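Phosphodiesterase MJ0936 (Methanocaldococcus jannaschii, PDB 2AHD) is a small archaeal member of the calcineurin-like phosphoesterase superfamily, built as a sandwich of two mixed beta sheets with helices packed outside. Local coordinates at residues T30-G35 and V115-H120; I3-D8 and L133-G138; I54-N59 and D82-E87; H122-E127 and T145-I150; D89-F94 and L153-K158. All coordinates share one frame; numbering follows the deposited sequence.

Overall arrangement
All five contacts bridge the two sheets of the beta sandwich. Interactions 1 and 2 are its buried centre, their own centres about 5 Å apart: strands 30-33 and 3-6 are neighbours in one sheet, strands 115-118 and 133-136 in the other, and isoleucine tips, a sulfur and a proline ring do the work. Interactions 3 and 5, partly buried, mix apolar contacts with carboxylate groups, and are joined through the paired strands 83-88 and 91-96. Interaction 4 lies at the surface, about 19 Å centre to centre from interaction 3 and on the opposite side of the chain's centre; like interaction 5 it uses strand 149-154, but an arginine and threonines dominate it.

Interaction 1 of 5, residues T30-G35 and V115-H120; sequences TVIHCG and VVIYGH
Ile32 and Ile117 reach toward each other tip to tip, CD1 of Ile32 lying 3.4 Å from CD1 of Ile117, and this pair forms the first of two apolar meetings. Both residues hold the same shape: CG1 is anti to the carbonyl carbon (chi1 -57° in Ile32, -54° in Ile117). With chi2 near 180° in each, the terminal methyls become the foremost atoms of the two chains. The second apolar meeting uses the other branch of Ile117, whose CG2 sits 3.8 Å from SG of Cys34.

The two strands belong to different sheets of the beta sandwich that defines the calcineurin-like phosphoesterase fold, so these side chains pack sheet against sheet. Ile5, Phe93 and Ile95 also touch these side chains from neighbouring strands and extend the same apolar layer.

A further set of contacts is between sulfur and backbone. SG of Cys34 rests 3.9 Å from the carbonyl carbon of Tyr118 and 4.1 Å from N of Gly119, beyond Ile117.

Hydrogen bonding between the segments is absent, and the backbones are used inside their own sheets: Ile32 pairs with Gly4 and Met6, while N of Ile117 probably bonds to O of Phe94. At the loop end, O of Cys34 accepts a weak hydrogen bond from ND1 of His97.

Interaction 2 of 5, residues I3-D8 and L133-G138; sequences IGIMSD and LVINPG
Ile5 lies across both Pro137 and Ile135, crossing each side chain at about a right angle, where strand 3-6 of one sheet of the phosphoesterase sandwich faces strand 133-136 of the other. From its root outward, CB of Ile5 is 4.2 Å from CB of Pro137. CG2, anti to the backbone N, comes against the ring, 3.6 Å from CG of Pro137. The other branch starts with CG1 beside that N (chi1 -46°) and turns away from the proline: with chi2 extended, CD1 of Ile5 ends 3.9 Å from CG2 of Ile135.

Pro137 serves more than this one neighbour. Its CG also lies 3.6 Å from O of Met6, and CB of Ser7 stands 3.6 Å from that same proline CG, so the ring fits against the chain as strand 3-6 passes into loop. These residues are buried, and some of their polar atoms are held from outside the pair: OD1 of Asp8 accepts from N of His120, and O of Pro137 from OG1 of Thr149. Beyond the proline an Asx turn shapes the loop, N of Gly138 donating to OD1 of Asn136 over 2.9 Å, the donor tilted 16° from the carbonyl plane.

Interaction 3 of 5, residues I54-N59 and D82-E87; sequences IATYGN and DFISVE
Ile54 and Ile84 cross at about a right angle and touch through their branch methyls, CG2 of Ile54 standing 3.7 Å from CG2 of Ile84. In both residues CG2 is anti to the backbone N, which leaves CG1 beside that N. CG1 of Ile84 approaches Thr56, 4.0 Å from its OG1, as the two side chains slide past each other in opposite directions.

Farther along, Tyr57 has CG anti to the carbonyl carbon (chi1 -68°), and its CD2 comes to 3.7 Å from N of Asp82 in an oblique approach. Asp82 brings its carboxylate alongside, OD1 lying 3.9 Å from CB of Tyr57.

Strands 54-56 and 83-87 belong to different sheets of the sandwich; their axes approach to 7.2 Å at 145°. The contact marks where the chain leaves edge strand 79-81 of one sheet to begin edge strand 83-88 of the other.

A water lies within 2.9 Å of O of Asp82 and bonds weakly to O of Tyr57. Side-chain ends look outside the pair: OH of Tyr57 bonds to NZ of Lys68, and OD2 of Asp82 forms a salt bridge with Arg64, which also makes a cation-pi contact with Tyr57. An arginine shared in this way would probably favour the ionised carboxylate of Asp82.

Interaction 4 of 5, residues H122-E127 and T145-I150; sequences HERVFE and TGIPTI
Arg124 and Thr145 have the largest areas buried here, with Thr149 and Ile147 next, and Arg124 crosses both of those latter side chains at about a right angle. CG of Arg124 takes the crowded position between the backbone N and the carbonyl carbon (chi1 67°), and from CG to NE the chain is extended. On the way its CD passes 3.8 Å from OG1 of Thr149, a hydroxyl bonded to O of Pro137. At the far end NH2 is 3.8 Å from CD1 of Ile147, while CG2 of Ile147 lies over one face of the guanidinium, an apolar branch against a flat cation.

Thr145 uses its methyl. CG2 rests 3.8 Å from O of His122 and 4.2 Å from OE2 of Glu123. Its hydroxyl OG1 accepts from N of Ile147 over 3.2 Å with an N-H...O angle of 154°, an ST turn, and also bonds to Glu139.

The site lies at the surface margin of the sandwich, where outermost strand 125-128 of one sheet and strand 149-154 of the other are entered from loops. Arg124 and Ile147 also touch a crystal neighbour, which may influence their shape.

Direct contact across the segments is by van der Waals packing; a polar link runs through Glu139. It bonds to ND1 of His122 with OE2 and to OG1 of Thr145 with OE1, which implies that one carboxylate ties the two loops together.

Interaction 5 of 5, residues D89-F94 and L153-K158; sequences DDLKFF and LDTEKK
Asp89 crosses Thr155 at about a right angle, with CB of Asp89 3.5 Å from CB of Thr155 and OD2 of Asp89 2.8 Å from OG1 of Thr155. With chi1 at 49°, OG1 of Thr155 sits between its own backbone N and carbonyl carbon, which sets it toward that carboxylate oxygen. A second acid is near, OE2 of Glu156 being 5.0 Å from OD2 of Asp89, although the placement of Glu156 is doubtful in the model.

Next along the chain, Leu91 divides its methyls. CD1 lies 3.6 Å from O of Thr155, whereas CD2 meets the aliphatic part of Lys158, 4.2 Å from its CD. As modelled, the turn that carries these partners fits an Asx motif, in which N of Lys157 donates to OD2 of Asp154 from above the carboxylate plane.

Phe93 comes last. Its CG is anti to the carbonyl carbon (chi1 -73°). The ring meets the other segment at its edge: CE2 is 4.1 Å from CD2 of Leu153, a tip-to-tip meeting, and CZ is 4.2 Å from CG2 of Thr155.

This contact joins the two sheets of the sandwich near one end. Strand 91-96 runs between strands 83-88 and 115-118, strand 149-154 pairs with strand 3-6, and Ile3 touches Phe93, Leu153 and Thr155, while Phe94 packs on helix 101-110.

Interaction 1 of 5, residues T30-G35 and V115-H120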
# COMPACT_ATOMS: atom_id res chain seq x y z
N THR A 30 0.10 6.46 9.08
CA THR A 30 1.03 6.11 8.01
C THR A 30 0.26 5.56 6.80
O THR A 30 -0.93 5.27 6.89
CB THR A 30 2.03 5.05 8.49
OG1 THR A 30 1.52 3.76 8.19
CG2 THR A 30 2.22 5.15 10.00
N VAL A 31 0.96 5.44 5.66
CA VAL A 31 0.34 4.94 4.44
C VAL A 31 1.19 3.86 3.78
O VAL A 31 2.39 4.03 3.62
CB VAL A 31 0.11 6.06 3.41
CG1 VAL A 31 -0.41 5.47 2.13
CG2 VAL A 31 -0.90 7.06 3.94
N ILE A 32 0.55 2.75 3.42
CA ILE A 32 1.21 1.63 2.75
C ILE A 32 0.88 1.67 1.26
O ILE A 32 -0.28 1.82 0.88
CB ILE A 32 0.72 0.28 3.30
CG1 ILE A 32 0.94 0.21 4.80
CG2 ILE A 32 1.44 -0.85 2.60
CD1 ILE A 32 0.49 -1.09 5.39
N HIS A 33 1.90 1.55 0.42
CA HIS A 33 1.72 1.57 -1.03
C HIS A 33 2.52 0.38 -1.51
O HIS A 33 3.73 0.39 -1.44
CB HIS A 33 2.30 2.87 -1.60
CG HIS A 33 2.11 3.03 -3.07
ND1 HIS A 33 2.51 2.08 -3.98
CD2 HIS A 33 1.60 4.05 -3.80
CE1 HIS A 33 2.26 2.51 -5.21
NE2 HIS A 33 1.71 3.71 -5.12
N CYS A 34 1.85 -0.65 -1.99
CA CYS A 34 2.59 -1.82 -2.40
C CYS A 34 2.82 -1.99 -3.88
O CYS A 34 3.59 -2.84 -4.30
CB CYS A 34 1.91 -3.09 -1.87
SG CYS A 34 0.19 -2.90 -1.38
N GLY A 35 2.15 -1.16 -4.67
CA GLY A 35 2.24 -1.29 -6.11
C GLY A 35 3.26 -0.51 -6.86
O GLY A 35 4.31 -0.15 -6.34
N VAL A 115 -1.85 -9.52 9.48
CA VAL A 115 -2.35 -8.92 8.26
C VAL A 115 -1.37 -9.16 7.13
O VAL A 115 -0.17 -9.23 7.35
CB VAL A 115 -2.51 -7.40 8.45
CG1 VAL A 115 -3.26 -6.80 7.28
CG2 VAL A 115 -3.23 -7.12 9.77
N VAL A 116 -1.89 -9.32 5.91
CA VAL A 116 -1.06 -9.51 4.72
C VAL A 116 -1.63 -8.61 3.63
O VAL A 116 -2.76 -8.79 3.19
CB VAL A 116 -1.06 -10.97 4.23
CG1 VAL A 116 -0.19 -11.08 3.01
CG2 VAL A 116 -0.53 -11.87 5.30
N ILE A 117 -0.84 -7.63 3.22
CA ILE A 117 -1.25 -6.67 2.22
C ILE A 117 -0.47 -6.85 0.92
O ILE A 117 0.74 -7.08 0.96
CB ILE A 117 -1.04 -5.25 2.74
CG1 ILE A 117 -1.75 -5.10 4.09
CG2 ILE A 117 -1.54 -4.24 1.73
CD1 ILE A 117 -1.55 -3.76 4.73
N TYR A 118 -1.14 -6.73 -0.22
CA TYR A 118 -0.47 -6.90 -1.51
C TYR A 118 -1.28 -6.27 -2.63
O TYR A 118 -2.45 -6.00 -2.45
CB TYR A 118 -0.26 -8.38 -1.79
CG TYR A 118 -1.53 -9.09 -2.16
CD1 TYR A 118 -1.82 -9.38 -3.49
CD2 TYR A 118 -2.46 -9.43 -1.20
CE1 TYR A 118 -3.01 -9.98 -3.85
CE2 TYR A 118 -3.66 -10.03 -1.54
CZ TYR A 118 -3.92 -10.31 -2.87
OH TYR A 118 -5.10 -10.94 -3.21
N GLY A 119 -0.66 -6.05 -3.78
CA GLY A 119 -1.36 -5.47 -4.91
C GLY A 119 -1.10 -6.28 -6.16
O GLY A 119 -1.35 -7.48 -6.18
N HIS A 120 -0.62 -5.63 -7.21
CA HIS A 120 -0.28 -6.31 -8.46
C HIS A 120 -1.40 -6.85 -9.33
O HIS A 120 -1.36 -6.70 -10.54
CB HIS A 120 0.68 -7.45 -8.19
CG HIS A 120 1.04 -8.24 -9.40
ND1 HIS A 120 1.48 -7.66 -10.57
CD2 HIS A 120 1.07 -9.58 -9.61
CE1 HIS A 120 1.78 -8.60 -11.45
NE2 HIS A 120 1.54 -9.77 -10.89

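Interaction 2 of 5, residues I3-D8 and L133-G138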
# COMPACT_ATOMS: atom_id res chain seq x y z
N ILE A 3 -4.52 3.37 9.50
CA ILE A 3 -3.56 3.49 8.40
C ILE A 3 -4.18 3.35 7.01
O ILE A 3 -5.16 2.63 6.83
CB ILE A 3 -2.41 2.46 8.52
CG1 ILE A 3 -2.97 1.08 8.82
CG2 ILE A 3 -1.45 2.89 9.61
CD1 ILE A 3 -1.91 0.06 9.14
N GLY A 4 -3.60 4.05 6.04
CA GLY A 4 -4.09 4.00 4.68
C GLY A 4 -3.34 3.03 3.77
O GLY A 4 -2.11 2.92 3.84
N ILE A 5 -4.08 2.34 2.92
CA ILE A 5 -3.50 1.38 1.99
C ILE A 5 -3.81 1.76 0.54
O ILE A 5 -4.93 2.16 0.21
CB ILE A 5 -4.07 -0.02 2.23
CG1 ILE A 5 -4.07 -0.32 3.73
CG2 ILE A 5 -3.25 -1.04 1.49
CD1 ILE A 5 -4.71 -1.65 4.08
N MET A 6 -2.80 1.64 -0.33
CA MET A 6 -2.98 1.93 -1.74
C MET A 6 -2.05 1.01 -2.53
O MET A 6 -1.29 0.25 -1.93
CB MET A 6 -2.73 3.43 -2.03
CG MET A 6 -1.32 3.93 -1.87
SD MET A 6 -1.27 5.71 -1.83
CE MET A 6 -1.89 6.15 -3.32
N SER A 7 -2.14 1.03 -3.85
CA SER A 7 -1.32 0.16 -4.70
C SER A 7 -1.55 0.42 -6.18
O SER A 7 -2.59 0.96 -6.56
CB SER A 7 -1.62 -1.31 -4.38
OG SER A 7 -0.84 -2.20 -5.15
N ASP A 8 -0.59 0.05 -7.01
CA ASP A 8 -0.70 0.22 -8.46
C ASP A 8 -1.36 1.55 -8.83
O ASP A 8 -2.53 1.58 -9.18
CB ASP A 8 -1.53 -0.91 -9.08
CG ASP A 8 -1.23 -2.25 -8.48
OD1 ASP A 8 -0.07 -2.66 -8.53
OD2 ASP A 8 -2.16 -2.90 -7.95
N LEU A 133 -5.78 -11.40 8.18
CA LEU A 133 -6.50 -10.40 7.41
C LEU A 133 -5.73 -10.17 6.10
O LEU A 133 -4.65 -9.59 6.11
CB LEU A 133 -6.61 -9.10 8.21
CG LEU A 133 -7.98 -8.43 8.16
CD1 LEU A 133 -8.27 -7.88 6.77
CD2 LEU A 133 -9.04 -9.45 8.56
N VAL A 134 -6.31 -10.62 4.99
CA VAL A 134 -5.70 -10.49 3.67
C VAL A 134 -6.29 -9.31 2.92
O VAL A 134 -7.47 -9.30 2.61
CB VAL A 134 -5.91 -11.76 2.85
CG1 VAL A 134 -5.23 -11.61 1.52
CG2 VAL A 134 -5.36 -12.95 3.60
N ILE A 135 -5.45 -8.33 2.61
CA ILE A 135 -5.93 -7.13 1.94
C ILE A 135 -5.23 -6.69 0.65
O ILE A 135 -4.01 -6.59 0.60
CB ILE A 135 -5.90 -5.93 2.90
CG1 ILE A 135 -6.73 -6.23 4.15
CG2 ILE A 135 -6.41 -4.67 2.20
CD1 ILE A 135 -6.60 -5.18 5.24
N ASN A 136 -6.02 -6.44 -0.38
CA ASN A 136 -5.52 -5.94 -1.65
C ASN A 136 -6.38 -4.70 -1.81
O ASN A 136 -7.59 -4.78 -1.94
CB ASN A 136 -5.79 -6.92 -2.79
CG ASN A 136 -5.19 -6.46 -4.12
OD1 ASN A 136 -5.24 -5.28 -4.48
ND2 ASN A 136 -4.63 -7.41 -4.86
N PRO A 137 -5.77 -3.52 -1.75
CA PRO A 137 -6.54 -2.30 -1.88
C PRO A 137 -7.16 -2.04 -3.24
O PRO A 137 -8.00 -1.16 -3.39
CB PRO A 137 -5.54 -1.22 -1.49
CG PRO A 137 -4.24 -1.80 -1.92
CD PRO A 137 -4.35 -3.23 -1.49
N GLY A 138 -6.75 -2.83 -4.24
CA GLY A 138 -7.26 -2.61 -5.58
C GLY A 138 -6.35 -1.60 -6.26
O GLY A 138 -5.37 -1.16 -5.68

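Interaction 3 of 5, residues I54-N59 and D82-E87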
# COMPACT_ATOMS: atom_id res chain seq x y z
N ILE A 54 5.33 3.38 3.79
CA ILE A 54 5.91 2.03 3.83
C ILE A 54 5.51 1.48 2.46
O ILE A 54 4.36 1.07 2.27
CB ILE A 54 5.27 1.13 4.92
CG1 ILE A 54 5.26 1.85 6.28
CG2 ILE A 54 6.05 -0.17 5.03
CD1 ILE A 54 4.29 3.02 6.36
N ALA A 55 6.43 1.51 1.51
CA ALA A 55 6.14 1.05 0.16
C ALA A 55 6.93 -0.18 -0.24
O ALA A 55 7.94 -0.51 0.36
CB ALA A 55 6.40 2.18 -0.81
N THR A 56 6.45 -0.86 -1.27
CA THR A 56 7.10 -2.05 -1.79
C THR A 56 7.25 -1.90 -3.29
O THR A 56 6.38 -1.32 -3.95
CB THR A 56 6.28 -3.30 -1.49
OG1 THR A 56 6.45 -3.66 -0.11
CG2 THR A 56 6.73 -4.46 -2.36
N TYR A 57 8.34 -2.42 -3.83
CA TYR A 57 8.61 -2.33 -5.26
C TYR A 57 7.67 -3.18 -6.11
O TYR A 57 7.38 -4.33 -5.78
CB TYR A 57 10.07 -2.73 -5.56
CG TYR A 57 11.10 -1.77 -5.03
CD1 TYR A 57 11.12 -0.44 -5.44
CD2 TYR A 57 12.05 -2.18 -4.09
CE1 TYR A 57 12.06 0.45 -4.94
CE2 TYR A 57 13.00 -1.29 -3.58
CZ TYR A 57 13.00 0.03 -4.01
OH TYR A 57 13.91 0.92 -3.50
N GLY A 58 7.20 -2.59 -7.19
CA GLY A 58 6.32 -3.31 -8.08
C GLY A 58 7.20 -3.84 -9.18
O GLY A 58 8.37 -3.50 -9.24
N ASN A 59 6.66 -4.66 -10.06
CA ASN A 59 7.44 -5.21 -11.15
C ASN A 59 7.67 -4.17 -12.24
O ASN A 59 8.52 -4.37 -13.10
CB ASN A 59 6.74 -6.43 -11.74
CG ASN A 59 5.27 -6.18 -11.97
OD1 ASN A 59 4.56 -5.70 -11.07
ND2 ASN A 59 4.79 -6.49 -13.16
N ASP A 82 11.45 -4.80 -1.48
CA ASP A 82 10.64 -5.81 -2.14
C ASP A 82 9.61 -6.41 -1.18
O ASP A 82 8.46 -6.64 -1.57
CB ASP A 82 11.51 -6.91 -2.70
CG ASP A 82 12.11 -6.55 -4.03
OD1 ASP A 82 11.34 -6.33 -4.99
OD2 ASP A 82 13.35 -6.49 -4.12
N PHE A 83 10.03 -6.67 0.05
CA PHE A 83 9.13 -7.21 1.07
C PHE A 83 9.28 -6.37 2.32
O PHE A 83 10.30 -5.70 2.50
CB PHE A 83 9.49 -8.66 1.38
CG PHE A 83 9.65 -9.50 0.16
CD1 PHE A 83 10.86 -9.52 -0.53
CD2 PHE A 83 8.60 -10.25 -0.33
CE1 PHE A 83 11.01 -10.27 -1.69
CE2 PHE A 83 8.74 -11.01 -1.50
CZ PHE A 83 9.95 -11.02 -2.17
N ILE A 84 8.28 -6.38 3.18
CA ILE A 84 8.33 -5.60 4.42
C ILE A 84 7.60 -6.31 5.54
O ILE A 84 6.38 -6.44 5.49
CB ILE A 84 7.68 -4.21 4.25
CG1 ILE A 84 8.53 -3.32 3.34
CG2 ILE A 84 7.49 -3.55 5.61
CD1 ILE A 84 9.82 -2.86 3.92
N SER A 85 8.35 -6.76 6.53
CA SER A 85 7.77 -7.42 7.69
C SER A 85 7.79 -6.42 8.84
O SER A 85 8.85 -5.87 9.16
CB SER A 85 8.58 -8.67 8.06
OG SER A 85 7.94 -9.41 9.08
N VAL A 86 6.64 -6.14 9.44
CA VAL A 86 6.57 -5.18 10.53
C VAL A 86 5.42 -5.44 11.49
O VAL A 86 4.71 -6.44 11.37
CB VAL A 86 6.39 -3.74 10.02
CG1 VAL A 86 7.52 -3.37 9.10
CG2 VAL A 86 5.05 -3.60 9.32
N GLU A 87 5.25 -4.53 12.44
CA GLU A 87 4.17 -4.62 13.42
C GLU A 87 3.68 -3.23 13.77
O GLU A 87 4.44 -2.27 13.78
CB GLU A 87 4.63 -5.32 14.70
CG GLU A 87 3.63 -5.12 15.87
CD GLU A 87 3.98 -5.90 17.13
OE1 GLU A 87 3.36 -5.60 18.19
OE2 GLU A 87 4.85 -6.80 17.08
O HOH W 1 7.02 -7.12 -4.05

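Interaction 4 of 5, residues H122-E127 and T145-I150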
# COMPACT_ATOMS: atom_id res chain seq x y z
N HIS A 122 -4.51 -5.90 -9.22
CA HIS A 122 -5.45 -4.84 -9.57
C HIS A 122 -6.82 -5.30 -9.08
O HIS A 122 -7.80 -4.57 -9.15
CB HIS A 122 -5.48 -4.62 -11.08
CG HIS A 122 -4.30 -3.88 -11.63
ND1 HIS A 122 -4.31 -2.53 -11.89
CD2 HIS A 122 -3.07 -4.31 -12.00
CE1 HIS A 122 -3.15 -2.16 -12.39
NE2 HIS A 122 -2.38 -3.22 -12.47
N GLU A 123 -6.88 -6.53 -8.59
CA GLU A 123 -8.12 -7.10 -8.09
C GLU A 123 -8.26 -6.88 -6.60
O GLU A 123 -7.69 -7.61 -5.81
CB GLU A 123 -8.16 -8.61 -8.36
CG GLU A 123 -8.19 -8.97 -9.83
CD GLU A 123 -9.37 -8.36 -10.57
OE1 GLU A 123 -9.51 -8.60 -11.78
OE2 GLU A 123 -10.18 -7.64 -9.93
N ARG A 124 -9.02 -5.86 -6.22
CA ARG A 124 -9.24 -5.55 -4.82
C ARG A 124 -9.95 -6.69 -4.09
O ARG A 124 -11.02 -7.12 -4.49
CB ARG A 124 -10.08 -4.29 -4.68
CG ARG A 124 -11.49 -4.47 -5.18
CD ARG A 124 -12.30 -3.20 -5.15
NE ARG A 124 -13.62 -3.44 -5.72
CZ ARG A 124 -13.84 -3.72 -7.00
NH1 ARG A 124 -12.83 -3.79 -7.86
NH2 ARG A 124 -15.07 -3.96 -7.43
N VAL A 125 -9.34 -7.16 -3.00
CA VAL A 125 -9.92 -8.23 -2.19
C VAL A 125 -9.73 -7.86 -0.73
O VAL A 125 -8.87 -7.04 -0.39
CB VAL A 125 -9.28 -9.59 -2.45
CG1 VAL A 125 -8.00 -9.70 -1.67
CG2 VAL A 125 -10.24 -10.67 -2.05
N PHE A 126 -10.52 -8.48 0.13
CA PHE A 126 -10.49 -8.20 1.56
C PHE A 126 -11.20 -9.32 2.30
O PHE A 126 -12.36 -9.19 2.65
CB PHE A 126 -11.19 -6.87 1.81
CG PHE A 126 -11.56 -6.62 3.24
CD1 PHE A 126 -10.60 -6.63 4.24
CD2 PHE A 126 -12.88 -6.34 3.57
CE1 PHE A 126 -10.94 -6.35 5.58
CE2 PHE A 126 -13.24 -6.06 4.91
CZ PHE A 126 -12.26 -6.06 5.91
N GLU A 127 -10.50 -10.42 2.50
CA GLU A 127 -11.07 -11.56 3.20
C GLU A 127 -10.23 -11.95 4.40
O GLU A 127 -9.21 -11.33 4.67
CB GLU A 127 -11.20 -12.75 2.25
CG GLU A 127 -9.94 -13.11 1.50
CD GLU A 127 -10.14 -14.27 0.54
OE1 GLU A 127 -9.20 -14.60 -0.21
OE2 GLU A 127 -11.25 -14.85 0.52
N THR A 145 -9.93 -2.07 -14.36
CA THR A 145 -11.24 -2.53 -13.87
C THR A 145 -12.26 -1.41 -13.94
O THR A 145 -13.46 -1.65 -13.78
CB THR A 145 -11.21 -3.00 -12.38
OG1 THR A 145 -11.00 -1.87 -11.53
CG2 THR A 145 -10.14 -4.05 -12.13
N GLY A 146 -11.79 -0.19 -14.16
CA GLY A 146 -12.67 0.95 -14.25
C GLY A 146 -13.14 1.43 -12.89
O GLY A 146 -13.97 2.32 -12.81
N ILE A 147 -12.61 0.85 -11.83
CA ILE A 147 -12.99 1.23 -10.47
C ILE A 147 -11.77 1.55 -9.62
O ILE A 147 -11.15 0.65 -9.05
CB ILE A 147 -13.78 0.09 -9.81
CG1 ILE A 147 -14.94 -0.29 -10.72
CG2 ILE A 147 -14.26 0.52 -8.44
CD1 ILE A 147 -15.70 -1.45 -10.24
N PRO A 148 -11.41 2.83 -9.53
CA PRO A 148 -10.24 3.22 -8.72
C PRO A 148 -10.55 3.13 -7.22
O PRO A 148 -11.54 3.68 -6.75
CB PRO A 148 -9.96 4.64 -9.19
CG PRO A 148 -11.30 5.16 -9.47
CD PRO A 148 -11.97 4.01 -10.20
N THR A 149 -9.70 2.44 -6.47
CA THR A 149 -9.91 2.29 -5.04
C THR A 149 -8.65 2.31 -4.19
O THR A 149 -7.54 2.04 -4.65
CB THR A 149 -10.68 0.98 -4.71
OG1 THR A 149 -10.01 -0.14 -5.27
CG2 THR A 149 -12.08 1.03 -5.26
N ILE A 150 -8.86 2.67 -2.92
CA ILE A 150 -7.81 2.70 -1.92
C ILE A 150 -8.53 2.16 -0.71
O ILE A 150 -9.69 1.78 -0.81
CB ILE A 150 -7.31 4.13 -1.60
CG1 ILE A 150 -8.49 5.00 -1.15
CG2 ILE A 150 -6.59 4.72 -2.79
CD1 ILE A 150 -8.15 6.45 -0.98

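Interaction 5 of 5, residues D89-F94 and L153-K158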
# COMPACT_ATOMS: atom_id res chain seq x y z
N ASP A 89 0.34 -1.49 16.33
CA ASP A 89 -0.80 -1.77 17.18
C ASP A 89 -0.86 -3.25 17.54
O ASP A 89 -1.94 -3.85 17.54
CB ASP A 89 -2.09 -1.36 16.48
CG ASP A 89 -2.48 0.07 16.77
OD1 ASP A 89 -3.16 0.29 17.79
OD2 ASP A 89 -2.11 0.97 15.98
N ASP A 90 0.30 -3.82 17.83
CA ASP A 90 0.41 -5.23 18.21
C ASP A 90 0.20 -6.20 17.05
O ASP A 90 0.40 -7.41 17.21
CB ASP A 90 -0.58 -5.56 19.33
CG ASP A 90 -0.23 -4.88 20.65
OD1 ASP A 90 0.85 -5.18 21.21
OD2 ASP A 90 -1.04 -4.04 21.13
N LEU A 91 -0.20 -5.68 15.89
CA LEU A 91 -0.47 -6.51 14.72
C LEU A 91 0.76 -6.79 13.87
O LEU A 91 1.59 -5.91 13.67
CB LEU A 91 -1.54 -5.86 13.85
CG LEU A 91 -2.90 -5.75 14.55
CD1 LEU A 91 -3.81 -4.80 13.80
CD2 LEU A 91 -3.50 -7.14 14.66
N LYS A 92 0.85 -8.02 13.39
CA LYS A 92 1.97 -8.45 12.55
C LYS A 92 1.60 -8.27 11.09
O LYS A 92 0.62 -8.85 10.61
CB LYS A 92 2.29 -9.93 12.81
CG LYS A 92 3.68 -10.19 13.41
CD LYS A 92 3.84 -9.53 14.77
CE LYS A 92 2.87 -10.10 15.80
NZ LYS A 92 3.01 -9.42 17.12
N PHE A 93 2.38 -7.47 10.38
CA PHE A 93 2.14 -7.19 8.97
C PHE A 93 3.18 -7.80 8.05
O PHE A 93 4.32 -8.04 8.44
CB PHE A 93 2.15 -5.68 8.71
CG PHE A 93 0.94 -4.95 9.22
CD1 PHE A 93 0.79 -4.67 10.57
CD2 PHE A 93 -0.04 -4.52 8.34
CE1 PHE A 93 -0.31 -3.96 11.03
CE2 PHE A 93 -1.15 -3.81 8.80
CZ PHE A 93 -1.28 -3.53 10.15
N PHE A 94 2.76 -8.05 6.81
CA PHE A 94 3.64 -8.54 5.75
C PHE A 94 3.13 -7.88 4.49
O PHE A 94 2.01 -8.12 4.07
CB PHE A 94 3.60 -10.03 5.55
CG PHE A 94 4.57 -10.49 4.51
CD1 PHE A 94 5.93 -10.24 4.65
CD2 PHE A 94 4.13 -11.14 3.37
CE1 PHE A 94 6.84 -10.64 3.67
CE2 PHE A 94 5.04 -11.54 2.38
CZ PHE A 94 6.39 -11.29 2.53
N LEU A 153 -7.47 1.04 6.99
CA LEU A 153 -7.55 0.01 8.02
C LEU A 153 -7.53 0.59 9.42
O LEU A 153 -6.80 1.54 9.71
CB LEU A 153 -6.38 -0.97 7.88
CG LEU A 153 -6.37 -2.09 8.92
CD1 LEU A 153 -7.66 -2.86 8.85
CD2 LEU A 153 -5.21 -3.00 8.66
N ASP A 154 -8.32 -0.02 10.30
CA ASP A 154 -8.42 0.41 11.68
C ASP A 154 -7.61 -0.55 12.55
O ASP A 154 -8.15 -1.53 13.08
CB ASP A 154 -9.89 0.40 12.12
CG ASP A 154 -10.12 1.13 13.43
OD1 ASP A 154 -9.76 2.33 13.49
OD2 ASP A 154 -10.65 0.52 14.38
N THR A 155 -6.31 -0.29 12.69
CA THR A 155 -5.43 -1.14 13.49
C THR A 155 -6.02 -1.34 14.87
O THR A 155 -5.72 -2.30 15.57
CB THR A 155 -4.03 -0.52 13.63
OG1 THR A 155 -4.15 0.85 14.04
CG2 THR A 155 -3.27 -0.59 12.31
N GLU A 156 -6.89 -0.41 15.24
CA GLU A 156 -7.56 -0.43 16.53
C GLU A 156 -8.54 -1.60 16.60
O GLU A 156 -8.20 -2.67 17.12
CB GLU A 156 -8.30 0.90 16.72
CG GLU A 156 -7.44 2.15 16.43
CD GLU A 156 -7.34 2.50 14.93
OE1 GLU A 156 -7.96 3.51 14.51
OE2 GLU A 156 -6.66 1.79 14.16
N LYS A 157 -9.74 -1.39 16.07
CA LYS A 157 -10.78 -2.41 16.08
C LYS A 157 -10.70 -3.39 14.90
O LYS A 157 -11.59 -4.22 14.72
CB LYS A 157 -12.15 -1.73 16.07
CG LYS A 157 -12.17 -0.36 16.75
CD LYS A 157 -13.55 0.31 16.66
CE LYS A 157 -14.63 -0.44 17.44
NZ LYS A 157 -15.95 0.27 17.46
N LYS A 158 -9.64 -3.29 14.09
CA LYS A 158 -9.44 -4.17 12.93
C LYS A 158 -10.50 -4.03 11.83
O LYS A 158 -10.89 -5.02 11.21
CB LYS A 158 -9.38 -5.64 13.36
CG LYS A 158 -8.05 -6.08 13.96
CD LYS A 158 -7.49 -7.29 13.21
CE LYS A 158 -8.49 -8.45 13.14
NZ LYS A 158 -7.97 -9.61 12.38